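Local coordinates for cell surface protein (Putative S-layer protein) (Clostridioides difficile R20291, PDB 5NJL) that is a putative S-layer cell wall protein with an extended three-domain fold, shows cell adhesion in vitro, and probably helps the bacterium attach to host cells, at residues A[96-101]-A[162-167]; A[125-130]-A[144-149]; A[135-140]-A[157-162]; A[153-158]-A[188-193]. All blocks are in the same frame, centred on the assembly; numbering follows the deposited sequence.

Interaction 1: residues A[96-101]-A[162-167]; sequences EKYENS and EKIDLT. With SO4 (sulfate ion), chain L; SO4 (sulfate ion), chain U.
Lys97 and Glu162 form a single backbone bridge, their CA atoms 4.2 Å apart. Beside it, Lys163 N donates to Glu96 O over 2.9 Å. That bond is nearly straight, with an N-H...O angle of 167°. Two irregular loop segments are thus joined without forming a sheet.

Tyr98 and Lys163 carry most of the contact. Tyr98 CG is anti to the carbonyl carbon (chi1 -57°), and the ring runs on toward the 162-167 segment. Lys163 CG sits over one ring face, 3.9 Å from the centroid and displaced toward the rim, a CH-pi contact. The lysine chain is extended and crosses the tyrosine obliquely. Its NZ stays 4.4 Å from Glu96 OE1, beyond a salt bridge. At the end of the ring, Ile164 N donates to Tyr98 OH over 3.1 Å. The same hydroxyl is hydrogen-bonded to Glu107, so two groups hold the ring end.

Asn100 is the N-cap of helix 101-115, and its OD1 bonds to Asp103 N. Tyr98 packs on Leu104 of that helix and on Ile157 of strand 152-158. Ile164 likewise touches Ile111 and Ile157. The contact therefore lies where this helix and strand meet the two loops.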
loop_
_atom_site.group_PDB
_atom_site.type_symbol
_atom_site.label_atom_id
_atom_site.label_comp_id
_atom_site.label_asym_id
_atom_site.label_seq_id
_atom_site.Cartn_x
_atom_site.Cartn_y
_atom_site.Cartn_z
ATOM N N GLU A 96 14.886 6.222 -4.699
ATOM C CA GLU A 96 14.256 5.014 -5.176
ATOM C C GLU A 96 15.271 3.877 -5.267
ATOM O O GLU A 96 16.464 4.112 -5.458
ATOM C CB GLU A 96 13.550 5.279 -6.524
ATOM C CG GLU A 96 12.283 6.114 -6.269
ATOM C CD GLU A 96 11.384 6.376 -7.471
ATOM O OE1 GLU A 96 11.863 6.346 -8.619
ATOM O OE2 GLU A 96 10.189 6.685 -7.223
ATOM N N LYS A 97 14.784 2.661 -5.107
ATOM C CA LYS A 97 15.602 1.464 -5.144
ATOM C C LYS A 97 15.449 0.678 -6.453
ATOM O O LYS A 97 14.416 0.754 -7.119
ATOM C CB LYS A 97 15.247 0.572 -3.968
ATOM C CG LYS A 97 15.488 1.204 -2.600
ATOM C CD LYS A 97 14.984 0.269 -1.522
ATOM C CE LYS A 97 15.561 0.613 -0.153
ATOM N NZ LYS A 97 14.828 -0.154 0.889
ATOM N N TYR A 98 16.479 -0.096 -6.796
ATOM C CA TYR A 98 16.361 -1.101 -7.857
ATOM C C TYR A 98 15.417 -2.192 -7.360
ATOM O O TYR A 98 15.652 -2.783 -6.315
ATOM C CB TYR A 98 17.745 -1.679 -8.221
ATOM C CG TYR A 98 18.720 -0.593 -8.651
ATOM C CD1 TYR A 98 18.609 -0.007 -9.901
ATOM C CD2 TYR A 98 19.704 -0.125 -7.787
ATOM C CE1 TYR A 98 19.477 0.983 -10.301
ATOM C CE2 TYR A 98 20.579 0.854 -8.172
ATOM C CZ TYR A 98 20.458 1.420 -9.420
ATOM O OH TYR A 98 21.268 2.423 -9.801
ATOM N N GLU A 99 14.338 -2.450 -8.088
ATOM C CA GLU A 99 13.308 -3.389 -7.623
ATOM C C GLU A 99 13.390 -4.736 -8.300
ATOM O O GLU A 99 12.903 -5.714 -7.761
ATOM C CB GLU A 99 11.917 -2.773 -7.811
ATOM C CG GLU A 99 11.719 -1.594 -6.868
ATOM C CD GLU A 99 10.352 -0.939 -6.951
ATOM O OE1 GLU A 99 9.723 -0.953 -8.032
ATOM O OE2 GLU A 99 9.916 -0.387 -5.918
ATOM N N ASN A 100 14.038 -4.803 -9.460
ATOM C CA ASN A 100 14.116 -6.051 -10.202
ATOM C C ASN A 100 15.306 -6.048 -11.165
ATOM O O ASN A 100 15.977 -5.027 -11.342
ATOM C CB ASN A 100 12.799 -6.254 -10.975
ATOM C CG ASN A 100 12.412 -5.047 -11.774
ATOM O OD1 ASN A 100 13.221 -4.495 -12.513
ATOM N ND2 ASN A 100 11.180 -4.610 -11.621
ATOM N N SER A 101 15.536 -7.192 -11.788
ATOM C CA SER A 101 16.610 -7.378 -12.758
ATOM C C SER A 101 16.597 -6.363 -13.885
ATOM O O SER A 101 17.666 -5.855 -14.261
ATOM C CB SER A 101 16.581 -8.808 -13.304
ATOM O OG SER A 101 16.816 -9.738 -12.237
ATOM N N GLU A 162 19.685 1.438 -3.185
ATOM C CA GLU A 162 19.294 2.762 -3.670
ATOM C C GLU A 162 19.995 3.079 -4.986
ATOM O O GLU A 162 21.172 2.704 -5.182
ATOM C CB GLU A 162 19.603 3.840 -2.618
ATOM C CG GLU A 162 18.775 3.640 -1.336
ATOM C CD GLU A 162 19.109 4.611 -0.197
ATOM O OE1 GLU A 162 20.127 5.330 -0.259
ATOM O OE2 GLU A 162 18.332 4.638 0.785
ATOM N N LYS A 163 19.262 3.744 -5.884
ATOM C CA LYS A 163 19.780 4.123 -7.194
ATOM C C LYS A 163 20.971 5.034 -7.046
ATOM O O LYS A 163 20.963 5.939 -6.226
ATOM C CB LYS A 163 18.719 4.780 -8.058
ATOM C CG LYS A 163 17.671 3.756 -8.497
ATOM C CD LYS A 163 16.615 4.362 -9.410
ATOM C CE LYS A 163 15.667 3.269 -9.872
ATOM N NZ LYS A 163 14.728 3.830 -10.882
ATOM N N ILE A 164 22.002 4.759 -7.831
ATOM C CA ILE A 164 23.254 5.478 -7.698
ATOM C C ILE A 164 23.348 6.554 -8.791
ATOM O O ILE A 164 22.597 6.525 -9.777
ATOM C CB ILE A 164 24.496 4.540 -7.565
ATOM C CG1 ILE A 164 24.554 3.427 -8.593
ATOM C CG2 ILE A 164 24.522 3.858 -6.215
ATOM C CD1 ILE A 164 24.541 3.922 -9.994
ATOM N N ASP A 165 24.255 7.508 -8.609
ATOM C CA ASP A 165 24.425 8.616 -9.548
ATOM C C ASP A 165 25.908 8.952 -9.581
ATOM O O ASP A 165 26.449 9.437 -8.595
ATOM C CB ASP A 165 23.592 9.797 -9.036
ATOM C CG ASP A 165 23.654 11.037 -9.927
ATOM O OD1 ASP A 165 24.360 11.093 -10.979
ATOM O OD2 ASP A 165 22.962 12.003 -9.523
ATOM N N LEU A 166 26.548 8.682 -10.716
ATOM C CA LEU A 166 27.989 8.907 -10.863
ATOM C C LEU A 166 28.356 10.389 -11.038
ATOM O O LEU A 166 29.540 10.734 -10.992
ATOM C CB LEU A 166 28.543 8.075 -12.018
ATOM C CG LEU A 166 28.350 6.567 -11.893
ATOM C CD1 LEU A 166 28.910 5.843 -13.105
ATOM C CD2 LEU A 166 28.987 6.049 -10.621
ATOM N N THR A 167 27.354 11.271 -11.231
ATOM C CA THR A 167 27.581 12.712 -11.178
ATOM C C THR A 167 27.620 13.259 -9.749
ATOM O O THR A 167 28.121 14.358 -9.540
ATOM C CB THR A 167 26.542 13.527 -11.996
ATOM O OG1 THR A 167 25.272 13.484 -11.346
ATOM C CG2 THR A 167 26.411 12.980 -13.381
HETATM S S SO4 L . 8.763 -6.453 -9.778
HETATM O O1 SO4 L . 7.592 -5.965 -10.549
HETATM O O2 SO4 L . 9.587 -5.304 -9.336
HETATM O O3 SO4 L . 9.563 -7.383 -10.617
HETATM O O4 SO4 L . 8.286 -7.172 -8.576
HETATM S S SO4 U . 12.585 -9.981 -11.403
HETATM O O1 SO4 U . 11.742 -9.036 -12.182
HETATM O O2 SO4 U . 11.740 -10.561 -10.331
HETATM O O3 SO4 U . 13.041 -11.052 -12.327
HETATM O O4 SO4 U . 13.772 -9.320 -10.757
#

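Interaction 2: residues A[125-130]-A[144-149]; sequences VADVKA and RDKTDT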
loop_
_atom_site.group_PDB
_atom_site.type_symbol
_atom_site.label_atom_id
_atom_site.label_comp_id
_atom_site.label_asym_id
_atom_site.label_seq_id
_atom_site.Cartn_x
_atom_site.Cartn_y
_atom_site.Cartn_z
ATOM N N VAL A 125 36.589 12.579 -14.376
ATOM C CA VAL A 125 37.919 12.187 -13.934
ATOM C C VAL A 125 38.212 10.692 -14.064
ATOM O O VAL A 125 39.317 10.264 -13.726
ATOM C CB VAL A 125 38.143 12.638 -12.473
ATOM C CG1 VAL A 125 38.083 14.164 -12.412
ATOM C CG2 VAL A 125 37.142 11.978 -11.501
ATOM N N ALA A 126 37.233 9.910 -14.534
ATOM C CA ALA A 126 37.381 8.451 -14.625
ATOM C C ALA A 126 36.753 7.869 -15.873
ATOM O O ALA A 126 35.714 8.374 -16.335
ATOM C CB ALA A 126 36.789 7.797 -13.377
ATOM N N ASP A 127 37.376 6.809 -16.410
ATOM C CA ASP A 127 36.785 5.964 -17.444
ATOM C C ASP A 127 35.793 5.057 -16.712
ATOM O O ASP A 127 36.101 4.569 -15.630
ATOM C CB ASP A 127 37.795 5.017 -18.111
ATOM C CG ASP A 127 39.018 5.702 -18.644
ATOM O OD1 ASP A 127 38.882 6.791 -19.274
ATOM O OD2 ASP A 127 40.114 5.106 -18.443
ATOM N N VAL A 128 34.639 4.801 -17.314
ATOM C CA VAL A 128 33.549 4.088 -16.622
ATOM C C VAL A 128 33.109 2.938 -17.474
ATOM O O VAL A 128 32.882 3.101 -18.688
ATOM C CB VAL A 128 32.326 5.010 -16.359
ATOM C CG1 VAL A 128 31.209 4.239 -15.657
ATOM C CG2 VAL A 128 32.732 6.191 -15.509
ATOM N N LYS A 129 32.974 1.774 -16.851
ATOM C CA LYS A 129 32.265 0.664 -17.429
ATOM C C LYS A 129 31.151 0.254 -16.510
ATOM O O LYS A 129 31.304 0.276 -15.286
ATOM C CB LYS A 129 33.177 -0.538 -17.611
ATOM C CG LYS A 129 34.372 -0.308 -18.494
ATOM C CD LYS A 129 34.021 -0.399 -19.941
ATOM C CE LYS A 129 35.281 -0.572 -20.763
ATOM N NZ LYS A 129 34.872 -0.452 -22.167
ATOM N N ALA A 130 30.020 -0.142 -17.081
ATOM C CA ALA A 130 28.929 -0.604 -16.250
ATOM C C ALA A 130 28.357 -1.828 -16.887
ATOM O O ALA A 130 28.006 -1.797 -18.076
ATOM C CB ALA A 130 27.870 0.471 -16.105
ATOM N N ARG A 144 38.216 3.711 -13.557
ATOM C CA ARG A 144 39.654 3.893 -13.573
ATOM C C ARG A 144 39.966 5.361 -13.754
ATOM O O ARG A 144 39.331 6.012 -14.581
ATOM C CB ARG A 144 40.158 3.068 -14.740
ATOM C CG ARG A 144 41.621 2.984 -14.974
ATOM C CD ARG A 144 41.866 1.923 -16.060
ATOM N NE ARG A 144 41.429 2.407 -17.373
ATOM C CZ ARG A 144 41.768 1.876 -18.537
ATOM N NH1 ARG A 144 42.517 0.769 -18.613
ATOM N NH2 ARG A 144 41.323 2.463 -19.648
ATOM N N ASP A 145 40.943 5.882 -13.015
ATOM C CA ASP A 145 41.353 7.277 -13.159
ATOM C C ASP A 145 41.858 7.488 -14.617
ATOM O O ASP A 145 42.484 6.604 -15.187
ATOM C CB ASP A 145 42.493 7.662 -12.202
ATOM C CG ASP A 145 42.186 7.390 -10.726
ATOM O OD1 ASP A 145 41.213 7.975 -10.205
ATOM O OD2 ASP A 145 42.985 6.653 -10.074
ATOM N N LYS A 146 41.508 8.620 -15.219
ATOM C CA LYS A 146 41.966 8.950 -16.583
ATOM C C LYS A 146 43.445 9.328 -16.641
ATOM O O LYS A 146 44.105 9.008 -17.621
ATOM C CB LYS A 146 41.146 10.103 -17.153
ATOM C CG LYS A 146 39.689 9.732 -17.370
ATOM C CD LYS A 146 38.890 10.907 -17.909
ATOM C CE LYS A 146 37.611 10.422 -18.603
ATOM N NZ LYS A 146 36.696 11.570 -18.779
ATOM N N THR A 147 43.964 9.982 -15.604
ATOM C CA THR A 147 45.319 10.535 -15.655
ATOM C C THR A 147 46.142 10.236 -14.403
ATOM O O THR A 147 45.625 9.755 -13.394
ATOM C CB THR A 147 45.306 12.075 -15.857
ATOM O OG1 THR A 147 44.714 12.714 -14.722
ATOM C CG2 THR A 147 44.549 12.491 -17.129
ATOM N N ASP A 148 47.437 10.492 -14.524
ATOM C CA ASP A 148 48.412 10.452 -13.433
ATOM C C ASP A 148 48.631 9.049 -12.906
ATOM O O ASP A 148 48.782 8.151 -13.725
ATOM C CB ASP A 148 48.074 11.527 -12.403
ATOM C CG ASP A 148 48.080 12.943 -13.048
ATOM O OD1 ASP A 148 49.102 13.312 -13.732
ATOM O OD2 ASP A 148 47.063 13.652 -12.911
ATOM N N THR A 149 48.638 8.809 -11.597
ATOM C CA THR A 149 48.886 7.444 -11.123
ATOM C C THR A 149 47.541 6.721 -11.090
ATOM O O THR A 149 46.737 6.924 -10.159
ATOM C CB THR A 149 49.528 7.440 -9.731
ATOM O OG1 THR A 149 50.775 8.135 -9.804
ATOM C CG2 THR A 149 49.748 6.007 -9.216
HETATM O O HOH W 1 40.137 10.321 -10.952
HETATM O O HOH W 2 42.307 11.277 -13.563
#
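Asp127 OD2 is gripped by two nitrogens of Arg144. NE donates over 3.2 Å and NH2 over 3.1 Å to this one oxygen, which makes a side-on salt bridge. OD2 lies at the guanidinium edge, close to its plane. The carboxylate is turned 70° from that plane. NE meets the anti lone pair of OD2, while NH2 comes from above the carboxylate plane. A bend at chi3 (72°) turns the Arg144 chain at its NE end, where it meets the aspartate.

The backbones pair beside this bridge. Asp127 N donates to Arg144 O over 2.8 Å, and Arg144 N returns a bond to Asp127 O. The Arg144 carbonyl O also touches Ala126 CA at 3.1 Å.

Lys146 lies across the strand end. Its N donates to Val125 O over 3.1 Å. Its extended chain passes Asp127 OD1 with CG at 3.6 Å, and its NZ bonds to Tyr123 O. A water links Val125 O to Asp145 OD1, which also accepts from Val187 N. Asp145 OD2 is hydrogen-bonded to Thr151 OG1.

Asp127 and Arg144 are an antiparallel hydrogen-bonded pair, and Ala126 and Asp145 the adjoining non-hydrogen-bonded pair. This is the open end of a beta hairpin, with a cross-strand salt bridge on one sheet face.

Interaction 3: residues A[135-140]-A[157-162]; sequences AKDKLV and IGIGDE
Leu139 and Ile157 form the tight part of this contact. Leu139 N donates to Ile157 O over 2.7 Å, and Ile157 N donates to Leu139 O over 2.8 Å. These two bonds close an antiparallel hydrogen-bonded pair. The two side chains run alongside one another in the same direction, with Leu139 CB 4.0 Å from Ile157 CB. Leu139 CG is anti to the backbone N (chi1 167°), and its CD2 also approaches Ile157 CB. Both residues are buried. Leu139 packs on Leu104 and Ala108 of helix 101-115, and Ile157 on Tyr98 and Ile164.

The pairing becomes loose at Lys138 and Gly158, and the backbones part at Asp137 and Ile159. A water sits between them there. It donates to Asp137 O over 2.7 Å. It accepts from Lys138 NZ and from Ile159 N, each over 2.9 Å. It therefore bridges the two backbones where direct bonds end. The Lys138 chain bends at chi2 (-62°), and its CD runs past Gly158 CA at 3.9 Å. The glycine offers only backbone to the lysine here. Asp137 OD1 bonds to Tyr132 OH and Ser101 OG.

Gly158 to Asp161 is a type II beta turn. Asp161 N bonds to Gly158 O, and Asp161 OD2 accepts from Gly158 N over 2.9 Å. Gly160 has a positive phi of 96°, as suits its place in this turn. On the partner strand, Asp137 and Lys138 both face Asp133, a G1 beta bulge. The contact belongs to the beta hairpin of strands 138-145 and 152-158, and joins the bulged start of the first to the type II turn following the second.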
loop_
_atom_site.group_PDB
_atom_site.type_symbol
_atom_site.label_atom_id
_atom_site.label_comp_id
_atom_site.label_asym_id
_atom_site.label_seq_id
_atom_site.Cartn_x
_atom_site.Cartn_y
_atom_site.Cartn_z
ATOM N N ALA A 135 23.686 -13.491 -14.656
ATOM C CA ALA A 135 23.790 -14.686 -13.832
ATOM C C ALA A 135 23.720 -14.372 -12.343
ATOM O O ALA A 135 22.963 -15.017 -11.619
ATOM C CB ALA A 135 25.076 -15.426 -14.139
ATOM N N LYS A 136 24.548 -13.425 -11.895
ATOM C CA LYS A 136 24.618 -13.018 -10.473
ATOM C C LYS A 136 23.508 -12.051 -10.073
ATOM O O LYS A 136 23.297 -11.823 -8.887
ATOM C CB LYS A 136 25.936 -12.312 -10.169
ATOM C CG LYS A 136 27.182 -13.159 -10.307
ATOM C CD LYS A 136 28.443 -12.311 -10.158
ATOM C CE LYS A 136 28.550 -11.640 -8.790
ATOM N NZ LYS A 136 29.882 -11.005 -8.575
ATOM N N ASP A 137 22.862 -11.442 -11.067
ATOM C CA ASP A 137 21.846 -10.437 -10.860
ATOM C C ASP A 137 22.390 -9.183 -10.130
ATOM O O ASP A 137 21.809 -8.707 -9.150
ATOM C CB ASP A 137 20.683 -11.069 -10.093
ATOM C CG ASP A 137 19.388 -10.441 -10.400
ATOM O OD1 ASP A 137 19.268 -9.700 -11.397
ATOM O OD2 ASP A 137 18.464 -10.714 -9.622
ATOM N N LYS A 138 23.494 -8.651 -10.654
ATOM C CA LYS A 138 24.158 -7.472 -10.098
ATOM C C LYS A 138 24.540 -6.461 -11.177
ATOM O O LYS A 138 24.864 -6.844 -12.308
ATOM C CB LYS A 138 25.434 -7.900 -9.364
ATOM C CG LYS A 138 25.213 -8.846 -8.187
ATOM C CD LYS A 138 24.369 -8.237 -7.081
ATOM C CE LYS A 138 24.125 -9.252 -5.960
ATOM N NZ LYS A 138 23.172 -8.747 -4.929
ATOM N N LEU A 139 24.510 -5.184 -10.816
ATOM C CA LEU A 139 25.093 -4.112 -11.635
ATOM C C LEU A 139 26.525 -3.926 -11.105
ATOM O O LEU A 139 26.713 -3.731 -9.905
ATOM C CB LEU A 139 24.291 -2.839 -11.462
ATOM C CG LEU A 139 24.832 -1.521 -11.963
ATOM C CD1 LEU A 139 24.969 -1.553 -13.469
ATOM C CD2 LEU A 139 23.962 -0.371 -11.543
ATOM N N VAL A 140 27.511 -4.026 -11.987
ATOM C CA VAL A 140 28.917 -3.907 -11.604
ATOM C C VAL A 140 29.478 -2.680 -12.307
ATOM O O VAL A 140 29.547 -2.622 -13.551
ATOM C CB VAL A 140 29.679 -5.172 -11.985
ATOM C CG1 VAL A 140 31.141 -5.102 -11.581
ATOM C CG2 VAL A 140 28.990 -6.411 -11.401
ATOM N N ILE A 157 26.269 -3.394 -7.199
ATOM C CA ILE A 157 24.958 -2.831 -6.855
ATOM C C ILE A 157 23.938 -3.940 -7.133
ATOM O O ILE A 157 23.984 -4.590 -8.188
ATOM C CB ILE A 157 24.646 -1.575 -7.702
ATOM C CG1 ILE A 157 25.723 -0.479 -7.553
ATOM C CG2 ILE A 157 23.277 -0.997 -7.367
ATOM C CD1 ILE A 157 25.798 0.166 -6.194
ATOM N N GLY A 158 23.033 -4.169 -6.183
ATOM C CA GLY A 158 22.032 -5.227 -6.310
ATOM C C GLY A 158 20.590 -4.768 -6.178
ATOM O O GLY A 158 20.298 -3.604 -5.914
ATOM N N ILE A 159 19.690 -5.726 -6.334
ATOM C CA ILE A 159 18.272 -5.484 -6.142
ATOM C C ILE A 159 18.106 -5.059 -4.693
ATOM O O ILE A 159 18.709 -5.641 -3.784
ATOM C CB ILE A 159 17.420 -6.737 -6.460
ATOM C CG1 ILE A 159 17.507 -7.065 -7.963
ATOM C CG2 ILE A 159 15.951 -6.490 -6.091
ATOM C CD1 ILE A 159 16.967 -8.422 -8.349
ATOM N N GLY A 160 17.348 -3.998 -4.489
ATOM C CA GLY A 160 17.076 -3.486 -3.163
ATOM C C GLY A 160 17.988 -2.362 -2.755
ATOM O O GLY A 160 17.724 -1.703 -1.771
ATOM N N ASP A 161 19.064 -2.115 -3.510
ATOM C CA ASP A 161 19.920 -0.958 -3.251
ATOM C C ASP A 161 19.334 0.317 -3.808
ATOM O O ASP A 161 18.562 0.302 -4.779
ATOM C CB ASP A 161 21.338 -1.201 -3.823
ATOM C CG ASP A 161 22.119 -2.250 -3.035
ATOM O OD1 ASP A 161 21.859 -2.429 -1.809
ATOM O OD2 ASP A 161 23.022 -2.892 -3.612
ATOM N N GLU A 162 19.685 1.438 -3.185
ATOM C CA GLU A 162 19.294 2.762 -3.670
ATOM C C GLU A 162 19.995 3.079 -4.986
ATOM O O GLU A 162 21.172 2.704 -5.182
ATOM C CB GLU A 162 19.603 3.840 -2.618
ATOM C CG GLU A 162 18.775 3.640 -1.336
ATOM C CD GLU A 162 19.109 4.611 -0.197
ATOM O OE1 GLU A 162 20.127 5.330 -0.259
ATOM O OE2 GLU A 162 18.332 4.638 0.785
HETATM O O HOH W 3 20.864 -8.323 -6.616
#

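Interaction 4: residues A[153-158]-A[188-193]; sequences KTIEIG and NKIVKL. With SO4 (sulfate ion), chain I.
Lys153 carries CG anti to its backbone N (chi1 -179°), and the chain then bends at chi2 (75°). Ile155, two residues on, has CG2 anti to the backbone N and CG1 beside it (chi1 -60°). Both CB atoms point toward the 188-193 segment. They belong to an edge strand of the three-stranded antiparallel sheet, and the partner is a loop with a classic beta bulge. In that bulge Val191 and Lys192 both face Val171.

The Lys153 chain passes close to the Ile190 carbonyl. CE and NZ of Lys153 both lie 3.1 Å from Ile190 O, and CD is a little farther away. At the base of the same side chain, Lys153 CB lies 4.4 Å from Asn188 CA.

Ile155 fills the middle of the contact. Its CD1 meets Ile190 CG2 at 4.3 Å and Val191 O at 3.9 Å. Its other branch, CG2, touches Leu193 CD1 at 4.1 Å. The Ile155 and Leu193 side chains run antiparallel alongside one another. Ile190 and Leu193 also reach Ile122, and Leu193 touches Ile141 of the central strand. The loop therefore packs apolar side chains onto the sheet.

At the outer end Lys189 NZ bonds to a sulfate, probably from the crystallisation liquor. The Ser173 hydroxyl holds the same ion. Between strand and loop, a water donates to Val191 O over 2.6 Å and accepts a weak bond from Lys153 NZ over 3.3 Å.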
loop_
_atom_site.group_PDB
_atom_site.type_symbol
_atom_site.label_atom_id
_atom_site.label_comp_id
_atom_site.label_asym_id
_atom_site.label_seq_id
_atom_site.Cartn_x
_atom_site.Cartn_y
_atom_site.Cartn_z
ATOM N N LYS A 153 38.512 1.005 -9.249
ATOM C CA LYS A 153 37.545 0.617 -8.220
ATOM C C LYS A 153 36.409 -0.113 -8.913
ATOM O O LYS A 153 35.966 0.303 -9.988
ATOM C CB LYS A 153 37.005 1.861 -7.517
ATOM C CG LYS A 153 36.003 1.572 -6.422
ATOM C CD LYS A 153 36.722 1.025 -5.193
ATOM C CE LYS A 153 35.735 0.437 -4.214
ATOM N NZ LYS A 153 36.496 0.099 -2.984
ATOM N N THR A 154 35.957 -1.202 -8.313
ATOM C CA THR A 154 34.773 -1.892 -8.762
ATOM C C THR A 154 33.748 -1.862 -7.635
ATOM O O THR A 154 34.073 -2.202 -6.485
ATOM C CB THR A 154 35.092 -3.342 -9.192
ATOM O OG1 THR A 154 35.867 -3.297 -10.387
ATOM C CG2 THR A 154 33.807 -4.112 -9.512
ATOM N N ILE A 155 32.512 -1.506 -7.974
ATOM C CA ILE A 155 31.406 -1.405 -7.014
ATOM C C ILE A 155 30.287 -2.302 -7.524
ATOM O O ILE A 155 29.939 -2.227 -8.717
ATOM C CB ILE A 155 30.870 0.049 -6.947
ATOM C CG1 ILE A 155 31.958 1.041 -6.505
ATOM C CG2 ILE A 155 29.645 0.173 -6.049
ATOM C CD1 ILE A 155 32.376 0.899 -5.069
ATOM N N GLU A 156 29.720 -3.116 -6.623
ATOM C CA GLU A 156 28.604 -4.020 -6.946
ATOM C C GLU A 156 27.300 -3.464 -6.357
ATOM O O GLU A 156 27.241 -3.105 -5.169
ATOM C CB GLU A 156 28.875 -5.447 -6.445
ATOM C CG GLU A 156 27.690 -6.410 -6.555
ATOM C CD GLU A 156 27.979 -7.780 -5.950
ATOM O OE1 GLU A 156 28.926 -8.436 -6.437
ATOM O OE2 GLU A 156 27.263 -8.185 -4.993
ATOM N N ILE A 157 26.269 -3.394 -7.199
ATOM C CA ILE A 157 24.958 -2.831 -6.855
ATOM C C ILE A 157 23.938 -3.940 -7.133
ATOM O O ILE A 157 23.984 -4.590 -8.188
ATOM C CB ILE A 157 24.646 -1.575 -7.702
ATOM C CG1 ILE A 157 25.723 -0.479 -7.553
ATOM C CG2 ILE A 157 23.277 -0.997 -7.367
ATOM C CD1 ILE A 157 25.798 0.166 -6.194
ATOM N N GLY A 158 23.033 -4.169 -6.183
ATOM C CA GLY A 158 22.032 -5.227 -6.310
ATOM C C GLY A 158 20.590 -4.768 -6.178
ATOM O O GLY A 158 20.298 -3.604 -5.914
ATOM N N ASN A 188 40.138 4.785 -6.298
ATOM C CA ASN A 188 40.287 3.723 -5.290
ATOM C C ASN A 188 39.992 4.176 -3.859
ATOM O O ASN A 188 39.925 3.344 -3.003
ATOM C CB ASN A 188 41.634 2.989 -5.351
ATOM C CG ASN A 188 42.813 3.839 -4.907
ATOM O OD1 ASN A 188 42.767 5.069 -4.850
ATOM N ND2 ASN A 188 43.902 3.158 -4.619
ATOM N N LYS A 189 39.801 5.457 -3.627
ATOM C CA LYS A 189 39.315 5.952 -2.330
ATOM C C LYS A 189 37.763 5.916 -2.168
ATOM O O LYS A 189 37.252 6.174 -1.075
ATOM C CB LYS A 189 39.837 7.361 -2.094
ATOM C CG LYS A 189 41.363 7.457 -2.081
ATOM C CD LYS A 189 42.005 6.499 -1.073
ATOM C CE LYS A 189 43.475 6.819 -0.836
ATOM N NZ LYS A 189 44.138 5.719 -0.088
ATOM N N ILE A 190 37.040 5.572 -3.235
ATOM C CA ILE A 190 35.573 5.454 -3.187
ATOM C C ILE A 190 35.243 4.195 -2.421
ATOM O O ILE A 190 35.783 3.126 -2.700
ATOM C CB ILE A 190 34.939 5.390 -4.587
ATOM C CG1 ILE A 190 35.157 6.706 -5.309
ATOM C CG2 ILE A 190 33.434 5.043 -4.507
ATOM C CD1 ILE A 190 34.813 6.658 -6.785
ATOM N N VAL A 191 34.378 4.343 -1.424
ATOM C CA VAL A 191 33.824 3.237 -0.670
ATOM C C VAL A 191 32.403 2.979 -1.142
ATOM O O VAL A 191 32.000 1.826 -1.266
ATOM C CB VAL A 191 33.868 3.515 0.847
ATOM C CG1 VAL A 191 33.035 2.490 1.628
ATOM C CG2 VAL A 191 35.315 3.490 1.328
ATOM N N LYS A 192 31.647 4.027 -1.402
ATOM C CA LYS A 192 30.343 3.859 -2.011
ATOM C C LYS A 192 30.007 5.032 -2.878
ATOM O O LYS A 192 30.523 6.140 -2.685
ATOM C CB LYS A 192 29.264 3.589 -0.947
ATOM C CG LYS A 192 29.138 4.607 0.149
ATOM C CD LYS A 192 28.232 4.100 1.287
ATOM C CE LYS A 192 28.198 5.132 2.399
ATOM N NZ LYS A 192 27.299 4.829 3.533
ATOM N N LEU A 193 29.202 4.770 -3.892
ATOM C CA LEU A 193 28.804 5.790 -4.824
ATOM C C LEU A 193 27.713 6.664 -4.223
ATOM O O LEU A 193 26.943 6.226 -3.352
ATOM C CB LEU A 193 28.338 5.186 -6.129
ATOM C CG LEU A 193 29.343 4.319 -6.876
ATOM C CD1 LEU A 193 28.633 3.592 -7.995
ATOM C CD2 LEU A 193 30.451 5.209 -7.426
HETATM S S SO4 I . 42.184 4.894 3.272
HETATM O O1 SO4 I . 42.231 6.336 2.922
HETATM O O2 SO4 I . 40.787 4.433 3.427
HETATM O O3 SO4 I . 42.919 4.687 4.544
HETATM O O4 SO4 I . 42.808 4.104 2.184
HETATM O O HOH W 4 33.593 -0.270 -1.431
#

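Overall arrangement
All four contacts lie in one domain of the extended molecule, on the same side of the chain centre. Interactions 2 and 3 use successive hairpins of the antiparallel sheet 126-133, 138-145, 152-158. Their centres are about 22 Å apart, at opposite ends of the central strand. Interaction 4 lays a later loop on edge strand 152-158, its centre about 12 Å from that of interaction 3. Interaction 1 is centred about 9 Å from interaction 3. It spans both hairpins along the chain, and its segments alternate with those of interaction 4. Segments before and after the sheet thus meet in interaction 1, beside helix 101-115, which also packs on residues of interactions 2 and 3.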